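Local coordinates for protein transcriptional regulator (Streptococcus pneumoniae, PDB 2GNP) that probably regulates transcription in response to a sugar-like effector, sensed by a Rossmann-like putative sugar-binding domain, at residues Ile55-Ile61 against Val81-Tyr87; Leu151-Gly157 against Ile221-Val227; Val73-Lys79 against Glu108-Phe113; Ile61-Trp65 against Tyr87-Pro93. All coordinates share one frame; numbering follows the deposited sequence.

Contact 1: Ile55-Ile61 against Val81-Tyr87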
# COMPACT_ATOMS: atom_id res chain seq x y z
N ILE A 55 -15.23 -0.86 6.92
CA ILE A 55 -14.98 -0.99 8.34
C ILE A 55 -16.24 -1.37 9.13
O ILE A 55 -17.25 -0.67 9.09
CB ILE A 55 -14.26 0.25 8.95
CG1 ILE A 55 -12.91 0.45 8.24
CG2 ILE A 55 -14.04 0.05 10.46
CD1 ILE A 55 -12.17 1.84 8.54
N ASP A 56 -16.14 -2.49 9.81
CA ASP A 56 -17.22 -2.98 10.66
C ASP A 56 -16.69 -3.37 12.02
O ASP A 56 -15.50 -3.43 12.25
CB ASP A 56 -17.82 -4.23 9.99
CG ASP A 56 -18.65 -3.91 8.74
OD1 ASP A 56 -19.42 -2.91 8.72
OD2 ASP A 56 -18.59 -4.73 7.79
N ASP A 57 -17.60 -3.61 12.96
CA ASP A 57 -17.22 -4.19 14.23
C ASP A 57 -16.26 -5.37 14.14
O ASP A 57 -16.35 -6.20 13.18
CB ASP A 57 -18.42 -4.72 15.02
CG ASP A 57 -19.47 -3.67 15.28
OD1 ASP A 57 -19.19 -2.43 15.24
OD2 ASP A 57 -20.61 -4.13 15.52
N ASN A 58 -15.36 -5.40 15.11
CA ASN A 58 -14.48 -6.53 15.40
C ASN A 58 -13.29 -6.67 14.41
O ASN A 58 -12.44 -7.55 14.58
CB ASN A 58 -15.27 -7.85 15.46
CG ASN A 58 -16.35 -7.83 16.50
OD1 ASN A 58 -16.13 -7.38 17.64
ND2 ASN A 58 -17.53 -8.34 16.13
N MSE A 59 -13.20 -5.81 13.43
CA MSE A 59 -12.17 -6.00 12.38
C MSE A 59 -10.75 -5.61 12.81
O MSE A 59 -10.59 -4.69 13.63
CB MSE A 59 -12.58 -5.20 11.18
CG MSE A 59 -13.77 -5.87 10.49
SE MSE A 59 -13.83 -5.04 8.83
CE MSE A 59 -15.08 -6.22 7.89
N LYS A 60 -9.76 -6.35 12.26
CA LYS A 60 -8.33 -6.11 12.42
C LYS A 60 -7.87 -5.50 11.11
O LYS A 60 -8.03 -6.12 10.04
CB LYS A 60 -7.62 -7.44 12.70
CG LYS A 60 -8.03 -8.04 14.05
CD LYS A 60 -7.30 -9.34 14.30
CE LYS A 60 -5.97 -9.06 14.94
NZ LYS A 60 -5.40 -10.32 15.49
N ILE A 61 -7.32 -4.27 11.20
CA ILE A 61 -7.04 -3.50 10.01
C ILE A 61 -5.57 -3.08 10.03
O ILE A 61 -5.14 -2.45 11.00
CB ILE A 61 -7.99 -2.25 9.90
CG1 ILE A 61 -9.48 -2.67 9.85
CG2 ILE A 61 -7.62 -1.40 8.70
CD1 ILE A 61 -10.48 -1.53 10.20
N VAL A 81 -18.01 2.01 15.59
CA VAL A 81 -17.82 0.56 15.54
C VAL A 81 -17.17 0.10 16.84
O VAL A 81 -16.52 0.91 17.52
CB VAL A 81 -16.98 0.17 14.26
CG1 VAL A 81 -17.80 0.24 12.98
CG2 VAL A 81 -15.79 1.17 14.09
N ARG A 82 -17.37 -1.15 17.22
CA ARG A 82 -16.88 -1.73 18.46
C ARG A 82 -15.73 -2.66 18.09
O ARG A 82 -15.77 -3.36 17.05
CB ARG A 82 -17.92 -2.66 19.11
CG ARG A 82 -19.24 -2.10 19.62
CD ARG A 82 -20.22 -3.29 19.63
NE ARG A 82 -21.03 -3.47 20.84
CZ ARG A 82 -22.20 -2.86 21.06
NH1 ARG A 82 -22.68 -2.04 20.14
NH2 ARG A 82 -22.90 -3.07 22.20
N ASN A 83 -14.71 -2.68 18.95
CA ASN A 83 -13.72 -3.77 18.98
C ASN A 83 -12.89 -3.85 17.68
O ASN A 83 -12.49 -4.97 17.25
CB ASN A 83 -14.39 -5.15 19.23
CG ASN A 83 -13.39 -6.23 19.61
OD1 ASN A 83 -12.34 -5.97 20.26
ND2 ASN A 83 -13.70 -7.47 19.24
N VAL A 84 -12.63 -2.67 17.10
CA VAL A 84 -11.77 -2.57 15.88
C VAL A 84 -10.33 -2.38 16.38
O VAL A 84 -10.10 -1.68 17.40
CB VAL A 84 -12.16 -1.39 14.98
CG1 VAL A 84 -11.21 -1.22 13.78
CG2 VAL A 84 -13.60 -1.62 14.43
N HIS A 85 -9.38 -2.99 15.66
CA HIS A 85 -7.98 -2.92 16.09
C HIS A 85 -7.15 -2.52 14.86
O HIS A 85 -7.38 -3.09 13.78
CB HIS A 85 -7.47 -4.29 16.57
CG HIS A 85 -8.27 -4.84 17.71
ND1 HIS A 85 -7.78 -4.87 19.00
CD2 HIS A 85 -9.53 -5.35 17.76
CE1 HIS A 85 -8.70 -5.38 19.80
NE2 HIS A 85 -9.78 -5.67 19.08
N PHE A 86 -6.22 -1.56 15.02
CA PHE A 86 -5.37 -1.09 13.90
C PHE A 86 -3.93 -1.53 14.18
O PHE A 86 -3.47 -1.41 15.32
CB PHE A 86 -5.42 0.47 13.88
CG PHE A 86 -6.76 0.99 13.39
CD1 PHE A 86 -7.70 1.52 14.29
CD2 PHE A 86 -7.11 0.85 12.05
CE1 PHE A 86 -8.96 1.88 13.81
CE2 PHE A 86 -8.33 1.31 11.54
CZ PHE A 86 -9.26 1.82 12.44
N TYR A 87 -3.24 -1.95 13.12
CA TYR A 87 -1.87 -2.53 13.20
C TYR A 87 -1.06 -1.87 12.07
O TYR A 87 -1.61 -1.43 11.06
CB TYR A 87 -1.89 -4.04 12.94
CG TYR A 87 -2.75 -4.78 13.93
CD1 TYR A 87 -4.09 -4.98 13.63
CD2 TYR A 87 -2.23 -5.25 15.14
CE1 TYR A 87 -4.94 -5.65 14.55
CE2 TYR A 87 -3.06 -5.94 16.05
CZ TYR A 87 -4.42 -6.10 15.72
OH TYR A 87 -5.25 -6.75 16.62
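Ile61 overlaps Phe86, the two side chains lying side by side and pointing the same way. Ile61 CD1 reaches Phe86 CE2 at 3.8 Å and also touches Val84 CG1, at 3.7 Å. On the other face of the sheet Lys60 crosses Tyr87: a bend at chi3 (87°) brings Lys60 CE to 3.4 Å from Tyr87 CZ. The lysine's NZ looks elsewhere, bonding Ser147 and pairing with Asp150. The backbones pair as parallel strands, with His85 N bonded to Met59 O, Ile61 N to His85 O and Tyr87 N to Ile61 O.

Ahead of the strands, the type II turn from Asp56 to Met59 is tied to the loop before Val84. Asn58 N donates to Arg82 O (2.8 Å), and Arg82 N meets Asp57 OD1 from above the carboxylate plane at 3.0 Å. Asn83 ND2 gives a hydrogen to Asn58 OD1 (2.9 Å), the two amide planes 75° apart, while Asn83 OD1 accepts one from His85 NE2. The contact thus joins the two strands of the beta-alpha-beta unit 60-63, 67-75, 85-88; helix 102-113 packs on Ile55 and Phe86, helix 142-147 on Tyr87, and strand 153-160 flanks strand 60-63.

Contact 2: Leu151-Gly157 against Ile221-Val227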
# COMPACT_ATOMS: atom_id res chain seq x y z
N LEU A 151 -5.33 -10.49 9.47
CA LEU A 151 -5.99 -9.20 9.27
C LEU A 151 -7.21 -9.34 8.39
O LEU A 151 -7.30 -10.20 7.50
CB LEU A 151 -5.05 -8.24 8.59
CG LEU A 151 -3.89 -7.82 9.51
CD1 LEU A 151 -3.00 -6.90 8.62
CD2 LEU A 151 -4.29 -7.15 10.83
N ASP A 152 -8.19 -8.48 8.67
CA ASP A 152 -9.39 -8.40 7.84
C ASP A 152 -9.21 -7.46 6.63
O ASP A 152 -9.71 -7.74 5.55
CB ASP A 152 -10.58 -7.90 8.66
CG ASP A 152 -10.96 -8.90 9.73
OD1 ASP A 152 -11.45 -9.99 9.36
OD2 ASP A 152 -10.69 -8.66 10.90
N ILE A 153 -8.56 -6.33 6.88
CA ILE A 153 -8.39 -5.30 5.84
C ILE A 153 -6.95 -4.85 5.91
O ILE A 153 -6.37 -4.83 6.98
CB ILE A 153 -9.27 -4.10 6.12
CG1 ILE A 153 -10.74 -4.52 6.00
CG2 ILE A 153 -8.88 -2.93 5.17
CD1 ILE A 153 -11.66 -3.36 6.52
N ALA A 154 -6.36 -4.61 4.75
CA ALA A 154 -5.06 -3.88 4.69
C ALA A 154 -5.34 -2.64 3.85
O ALA A 154 -6.07 -2.74 2.87
CB ALA A 154 -4.03 -4.70 4.01
N VAL A 155 -4.70 -1.53 4.20
CA VAL A 155 -4.78 -0.26 3.44
C VAL A 155 -3.36 0.13 3.13
O VAL A 155 -2.62 0.38 4.05
CB VAL A 155 -5.51 0.85 4.22
CG1 VAL A 155 -5.87 2.07 3.29
CG2 VAL A 155 -6.84 0.24 4.84
N VAL A 156 -3.04 0.26 1.83
CA VAL A 156 -1.63 0.44 1.44
C VAL A 156 -1.51 1.44 0.25
O VAL A 156 -2.43 1.61 -0.57
CB VAL A 156 -0.98 -0.91 1.01
CG1 VAL A 156 -1.07 -1.94 2.13
CG2 VAL A 156 -1.57 -1.44 -0.33
N GLY A 157 -0.39 2.14 0.22
CA GLY A 157 0.03 2.85 -1.00
C GLY A 157 0.96 1.92 -1.79
O GLY A 157 1.31 0.81 -1.34
N ILE A 221 -4.90 -11.47 2.65
CA ILE A 221 -5.88 -10.67 3.43
C ILE A 221 -7.18 -10.60 2.65
O ILE A 221 -7.17 -10.32 1.45
CB ILE A 221 -5.31 -9.24 3.72
CG1 ILE A 221 -4.13 -9.39 4.68
CG2 ILE A 221 -6.45 -8.32 4.28
CD1 ILE A 221 -3.30 -8.11 4.95
N PRO A 222 -8.33 -10.82 3.33
CA PRO A 222 -9.60 -10.78 2.59
C PRO A 222 -9.90 -9.51 1.82
O PRO A 222 -10.43 -9.59 0.69
CB PRO A 222 -10.65 -11.00 3.70
CG PRO A 222 -9.93 -11.74 4.76
CD PRO A 222 -8.51 -11.27 4.73
N GLN A 223 -9.61 -8.34 2.41
CA GLN A 223 -9.85 -7.09 1.67
C GLN A 223 -8.57 -6.26 1.74
O GLN A 223 -8.19 -5.83 2.80
CB GLN A 223 -11.05 -6.32 2.22
CG GLN A 223 -12.44 -6.96 1.96
CD GLN A 223 -12.63 -7.27 0.53
OE1 GLN A 223 -12.16 -6.52 -0.35
NE2 GLN A 223 -13.33 -8.38 0.26
N SER A 224 -7.89 -6.10 0.62
CA SER A 224 -6.65 -5.31 0.62
C SER A 224 -6.81 -4.20 -0.38
O SER A 224 -6.98 -4.43 -1.59
CB SER A 224 -5.43 -6.18 0.26
OG SER A 224 -5.70 -6.96 -0.90
N LEU A 225 -6.72 -3.00 0.12
CA LEU A 225 -7.05 -1.80 -0.66
C LEU A 225 -5.78 -1.06 -0.92
O LEU A 225 -5.15 -0.58 0.05
CB LEU A 225 -8.02 -0.92 0.13
CG LEU A 225 -8.33 0.52 -0.34
CD1 LEU A 225 -8.96 0.42 -1.74
CD2 LEU A 225 -9.32 1.26 0.66
N ALA A 226 -5.42 -0.89 -2.19
CA ALA A 226 -4.31 -0.02 -2.54
C ALA A 226 -4.87 1.24 -3.19
O ALA A 226 -5.74 1.14 -4.05
CB ALA A 226 -3.34 -0.74 -3.50
N VAL A 227 -4.36 2.41 -2.80
CA VAL A 227 -4.70 3.65 -3.48
C VAL A 227 -3.44 4.21 -4.10
O VAL A 227 -2.43 4.47 -3.38
CB VAL A 227 -5.29 4.66 -2.45
CG1 VAL A 227 -5.74 5.93 -3.18
CG2 VAL A 227 -6.43 4.03 -1.68
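The flat groups meeting between Ile153-Val156 and Gln223-Val227 are peptide units joined edge to edge, with side chains above and below them. Ile153, Val155, Gln223 and Leu225 stand on one face of the sheet; Ala154, Val156, Ser224 and Ala226 stand on the other. Along the edges, Ala154 N donates to Gln223 O at 2.9 Å and Leu225 N to Ala154 O at 2.8 Å. Val156 N to Leu225 O and Val227 N to Val156 O continue this parallel ladder, and a longer bond from Gln223 N to Asp152 O (3.2 Å) begins it.

On the alanine-bearing face the packing is close. Ile221 CD1 sits 3.6 Å from Ala154 CB and 3.9 Å from Leu151 CD1, Leu151 running alongside it in the same direction. Farther on, Val156 CG2 is placed between its own backbone N and carbonyl carbon (CG1 at chi1 -57°) and meets Ala226 CB at 3.7 Å. The Pro222 ring brings CD to within 3.2 Å of Leu151 O.

These are neighbouring parallel strands in the middle of the Rossmann-like sheet. Strand 60-63 flanks 153-160 and strand 248-252 flanks 223-227, while helix 36-54 packs on the face carrying Val155 through Leu51.

Contact 3: Val73-Lys79 against Glu108-Phe113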
# COMPACT_ATOMS: atom_id res chain seq x y z
N VAL A 73 -7.13 9.43 4.99
CA VAL A 73 -7.41 9.51 6.42
C VAL A 73 -7.96 10.90 6.80
O VAL A 73 -8.90 11.04 7.58
CB VAL A 73 -6.19 9.14 7.29
CG1 VAL A 73 -6.54 9.38 8.76
CG2 VAL A 73 -5.89 7.63 7.10
N ASP A 74 -7.39 11.93 6.21
CA ASP A 74 -7.87 13.32 6.50
C ASP A 74 -9.38 13.45 6.19
O ASP A 74 -10.14 14.17 6.90
CB ASP A 74 -7.12 14.30 5.61
CG ASP A 74 -5.73 14.63 6.09
OD1 ASP A 74 -5.33 14.26 7.20
OD2 ASP A 74 -5.01 15.32 5.32
N LEU A 75 -9.83 12.78 5.13
CA LEU A 75 -11.24 12.94 4.70
C LEU A 75 -12.25 12.01 5.27
O LEU A 75 -13.48 12.29 5.25
CB LEU A 75 -11.34 12.89 3.18
CG LEU A 75 -10.47 13.86 2.39
CD1 LEU A 75 -10.78 13.69 0.91
CD2 LEU A 75 -10.71 15.34 2.83
N ILE A 76 -11.81 10.84 5.77
CA ILE A 76 -12.76 9.83 6.12
C ILE A 76 -13.63 10.27 7.31
O ILE A 76 -13.12 10.90 8.27
CB ILE A 76 -12.05 8.47 6.41
CG1 ILE A 76 -13.06 7.32 6.44
CG2 ILE A 76 -11.23 8.54 7.72
CD1 ILE A 76 -12.36 5.93 6.40
N HIS A 77 -14.93 9.91 7.26
CA HIS A 77 -15.88 10.25 8.34
C HIS A 77 -15.84 9.22 9.43
O HIS A 77 -15.79 8.00 9.16
CB HIS A 77 -17.33 10.40 7.82
CG HIS A 77 -18.20 11.14 8.79
ND1 HIS A 77 -18.93 10.50 9.78
CD2 HIS A 77 -18.41 12.46 8.96
CE1 HIS A 77 -19.54 11.41 10.52
NE2 HIS A 77 -19.26 12.60 10.03
N SER A 78 -15.92 9.69 10.68
CA SER A 78 -16.02 8.77 11.83
C SER A 78 -17.22 7.81 11.74
O SER A 78 -18.21 8.08 11.03
CB SER A 78 -16.12 9.57 13.14
OG SER A 78 -17.37 10.25 13.16
N LYS A 79 -17.14 6.69 12.43
CA LYS A 79 -18.25 5.71 12.51
C LYS A 79 -18.19 4.97 13.83
O LYS A 79 -17.11 4.64 14.32
CB LYS A 79 -18.11 4.73 11.33
CG LYS A 79 -19.15 3.62 11.16
CD LYS A 79 -18.60 2.63 10.05
CE LYS A 79 -19.70 1.82 9.41
NZ LYS A 79 -19.12 0.95 8.32
N GLU A 108 -4.53 8.46 13.94
CA GLU A 108 -5.64 9.27 13.36
C GLU A 108 -6.86 8.39 13.11
O GLU A 108 -8.02 8.82 13.34
CB GLU A 108 -5.20 10.05 12.13
CG GLU A 108 -4.15 11.10 12.48
CD GLU A 108 -4.61 12.22 13.42
OE1 GLU A 108 -5.83 12.38 13.74
OE2 GLU A 108 -3.73 13.00 13.84
N MSE A 109 -6.63 7.20 12.59
CA MSE A 109 -7.75 6.27 12.34
C MSE A 109 -8.39 5.86 13.68
O MSE A 109 -9.62 5.73 13.79
CB MSE A 109 -7.27 5.04 11.55
CG MSE A 109 -6.91 5.36 10.11
SE MSE A 109 -8.62 5.71 9.09
CE MSE A 109 -9.41 3.89 9.17
N SER A 110 -7.55 5.64 14.71
CA SER A 110 -8.05 5.29 16.03
C SER A 110 -9.03 6.34 16.56
O SER A 110 -10.03 5.95 17.22
CB SER A 110 -6.90 5.04 17.04
OG SER A 110 -6.42 6.27 17.57
N ARG A 111 -8.77 7.62 16.27
CA ARG A 111 -9.65 8.72 16.68
C ARG A 111 -11.01 8.64 16.02
O ARG A 111 -12.03 8.97 16.66
CB ARG A 111 -8.99 10.08 16.40
CG ARG A 111 -7.73 10.31 17.22
CD ARG A 111 -7.21 11.72 16.93
NE ARG A 111 -8.11 12.72 17.51
CZ ARG A 111 -8.16 14.01 17.15
NH1 ARG A 111 -7.38 14.46 16.16
NH2 ARG A 111 -9.01 14.83 17.76
N LYS A 112 -11.03 8.22 14.75
CA LYS A 112 -12.26 8.25 13.98
C LYS A 112 -13.09 6.99 14.16
O LYS A 112 -14.30 7.02 13.98
CB LYS A 112 -11.96 8.53 12.52
CG LYS A 112 -11.63 10.01 12.35
CD LYS A 112 -11.45 10.42 10.94
CE LYS A 112 -11.41 11.95 10.77
NZ LYS A 112 -10.92 12.20 9.40
N PHE A 113 -12.46 5.88 14.54
CA PHE A 113 -13.14 4.60 14.63
C PHE A 113 -13.05 3.96 16.03
O PHE A 113 -13.45 2.81 16.24
CB PHE A 113 -12.62 3.65 13.53
CG PHE A 113 -12.96 4.14 12.16
CD1 PHE A 113 -14.20 3.79 11.56
CD2 PHE A 113 -12.08 4.96 11.46
CE1 PHE A 113 -14.52 4.29 10.28
CE2 PHE A 113 -12.37 5.50 10.22
CZ PHE A 113 -13.59 5.15 9.59
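Lys112 is stretched out beyond CG, with chi2, chi3 and chi4 all near 180°, and this length carries its NZ to carbonyls of the last turn of helix 67-75 and the loop after it. That helix is the crossover of the beta-alpha-beta unit between strands 60-63 and 85-88 of the Rossmann-like fold, and the lysine comes from the neighbouring helix 102-113. NZ bonds Ile76 O at 2.8 Å, in the carbonyl plane, and Val73 O at 3.0 Å, with a weaker bond to Asp74 O. A positive charge at this end would probably suit the helix dipole.

Along the lysine chain, Ile76 CG2 packs on Lys112 CD (3.7 Å), and the selenium of selenomethionine Met109 touches both Val73 CG2 (3.9 Å) and Ile76 CG2. Ile76 has CG1 anti to its backbone N (chi1 -166°), which sends CD1 to the edge of the Phe113 ring, 3.5 Å from CZ. The Val73 and Glu108 side chains cross at about a right angle, CG1 on CB. Helix 36-54 contributes Ala48 and Arg52 against Ile76, and Phe86 from strand 85-88 packs on Met109 and Phe113. Where the loop leaves toward that strand, Lys79 N donates to Lys112 O at 3.3 Å, and Lys79 CB rests 3.8 Å from Phe113 CE1.

Contact 4: Ile61-Trp65 against Tyr87-Pro93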
# COMPACT_ATOMS: atom_id res chain seq x y z
N ILE A 61 -7.32 -4.27 11.20
CA ILE A 61 -7.04 -3.50 10.01
C ILE A 61 -5.57 -3.08 10.03
O ILE A 61 -5.14 -2.45 11.00
CB ILE A 61 -7.99 -2.25 9.90
CG1 ILE A 61 -9.48 -2.67 9.85
CG2 ILE A 61 -7.62 -1.40 8.70
CD1 ILE A 61 -10.48 -1.53 10.20
N GLY A 62 -4.83 -3.43 8.97
CA GLY A 62 -3.39 -3.02 8.83
C GLY A 62 -3.22 -1.80 7.92
O GLY A 62 -3.90 -1.69 6.92
N PHE A 63 -2.30 -0.89 8.28
CA PHE A 63 -2.01 0.27 7.41
C PHE A 63 -0.54 0.23 7.03
O PHE A 63 0.30 -0.17 7.88
CB PHE A 63 -2.22 1.58 8.16
CG PHE A 63 -3.54 2.23 7.83
CD1 PHE A 63 -4.71 1.59 8.18
CD2 PHE A 63 -3.61 3.40 7.07
CE1 PHE A 63 -5.95 2.15 7.85
CE2 PHE A 63 -4.87 3.97 6.71
CZ PHE A 63 -6.01 3.34 7.12
N SER A 64 -0.22 0.69 5.81
CA SER A 64 1.17 1.07 5.49
C SER A 64 1.31 2.60 5.70
O SER A 64 0.72 3.21 6.62
CB SER A 64 1.59 0.57 4.09
OG SER A 64 2.98 0.65 3.92
N TRP A 65 2.13 3.23 4.85
CA TRP A 65 2.64 4.55 5.13
C TRP A 65 2.38 5.41 3.88
O TRP A 65 2.02 4.89 2.82
CB TRP A 65 4.17 4.46 5.48
CG TRP A 65 5.03 3.97 4.30
CD1 TRP A 65 5.25 2.69 3.87
CD2 TRP A 65 5.75 4.82 3.41
NE1 TRP A 65 6.06 2.70 2.74
CE2 TRP A 65 6.38 4.00 2.45
CE3 TRP A 65 5.92 6.20 3.33
CZ2 TRP A 65 7.18 4.53 1.43
CZ3 TRP A 65 6.70 6.73 2.32
CH2 TRP A 65 7.33 5.90 1.39
N TYR A 87 -3.24 -1.95 13.12
CA TYR A 87 -1.87 -2.53 13.20
C TYR A 87 -1.06 -1.87 12.07
O TYR A 87 -1.61 -1.43 11.06
CB TYR A 87 -1.89 -4.04 12.94
CG TYR A 87 -2.75 -4.78 13.93
CD1 TYR A 87 -4.09 -4.98 13.63
CD2 TYR A 87 -2.23 -5.25 15.14
CE1 TYR A 87 -4.94 -5.65 14.55
CE2 TYR A 87 -3.06 -5.94 16.05
CZ TYR A 87 -4.42 -6.10 15.72
OH TYR A 87 -5.25 -6.75 16.62
N PRO A 88 0.29 -1.81 12.25
CA PRO A 88 1.19 -1.40 11.17
C PRO A 88 1.53 -2.61 10.32
O PRO A 88 1.79 -3.71 10.87
CB PRO A 88 2.46 -0.91 11.93
CG PRO A 88 2.51 -1.80 13.24
CD PRO A 88 0.94 -2.05 13.53
N LEU A 89 1.53 -2.42 9.00
CA LEU A 89 1.98 -3.45 8.06
C LEU A 89 3.51 -3.35 7.86
O LEU A 89 4.17 -4.35 7.49
CB LEU A 89 1.30 -3.32 6.71
CG LEU A 89 -0.23 -3.58 6.79
CD1 LEU A 89 -0.76 -3.08 5.43
CD2 LEU A 89 -0.53 -5.08 7.06
N ALA A 90 4.03 -2.17 8.06
CA ALA A 90 5.42 -1.85 7.78
C ALA A 90 5.64 -0.42 8.25
O ALA A 90 4.73 0.43 8.15
CB ALA A 90 5.68 -1.97 6.26
N GLY A 91 6.85 -0.16 8.73
CA GLY A 91 7.25 1.20 9.09
C GLY A 91 7.65 1.83 7.75
O GLY A 91 7.98 1.13 6.78
N GLY A 92 7.61 3.13 7.65
CA GLY A 92 8.06 3.66 6.39
C GLY A 92 9.54 3.92 6.50
O GLY A 92 10.17 3.53 7.48
N PRO A 93 10.11 4.61 5.51
CA PRO A 93 11.48 5.06 5.70
C PRO A 93 11.57 6.29 6.62
O PRO A 93 10.56 6.79 7.10
CB PRO A 93 11.93 5.39 4.27
CG PRO A 93 10.72 5.77 3.58
CD PRO A 93 9.55 5.03 4.22
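Hydrogen bonds between Phe63 and its partners extend the parallel pairing of the strands. Phe63 N donates to Tyr87 O at 2.9 Å, and Phe63 O accepts Leu89 N at 2.8 Å. A CA-H...O contact from Gly62 to Tyr87 O supplements them. The two segments as a whole run 10° apart; beyond Leu89 no further backbone hydrogen bond joins them, and the carbonyl O of Ala90 is buried with no partner in the model.

Van der Waals contact is made by Leu89, whose CB is directed toward the neighbouring strand, with the backbone of Gly62 and Phe63. Its CB lies 3.5 Å from Phe63 O, CG approaches Gly62 C, and CD2 settles 3.9 Å from Gly62 CA, where the glycine has no side chain to interfere.

CH-pi contacts close the far end. Trp65 has CG between its backbone N and carbonyl carbon (chi1 65°), which turns the indole toward Gly92 and Pro93, both over the same face. Gly92 CA lies 3.9 Å from the centroid of the five-membered ring, and Pro93 CD sits 3.5 Å from that of the six-membered ring, only 5° off its normal.

Strands 60-63 and 85-88 end here, followed by their loops, a place where Rossmann-like folds commonly form ligand sites. Strand 153-160 packs Ala154 and Val156 against Leu89, helix 102-113 lies on Phe63 and Pro88, and helix 142-147 reaches Pro88 through Leu144.

In the fold
Contacts 1, 4 and 2 follow the same sheet, which runs in the order 85-88, 60-63, 153-160, 223-227. Contacts 1 and 4 share Ile61 and Tyr87, their centres about 15 Å apart along one strand pair. Contact 2, about 13 Å from contact 1 and 11 Å from contact 4 between centres, continues the sheet through the 60-63/153-160 pairing. Contact 3 lies about 12 Å from contact 1 between centres, where helices 67-75 and 102-113 meet, and touches contacts 1 and 4 but not contact 2. Along the chain, contacts 1, 3 and 4 interleave and close before contact 2 opens, so strands 60-63 and 85-88 come from one local unit, and 153-160 and 223-227 are added later.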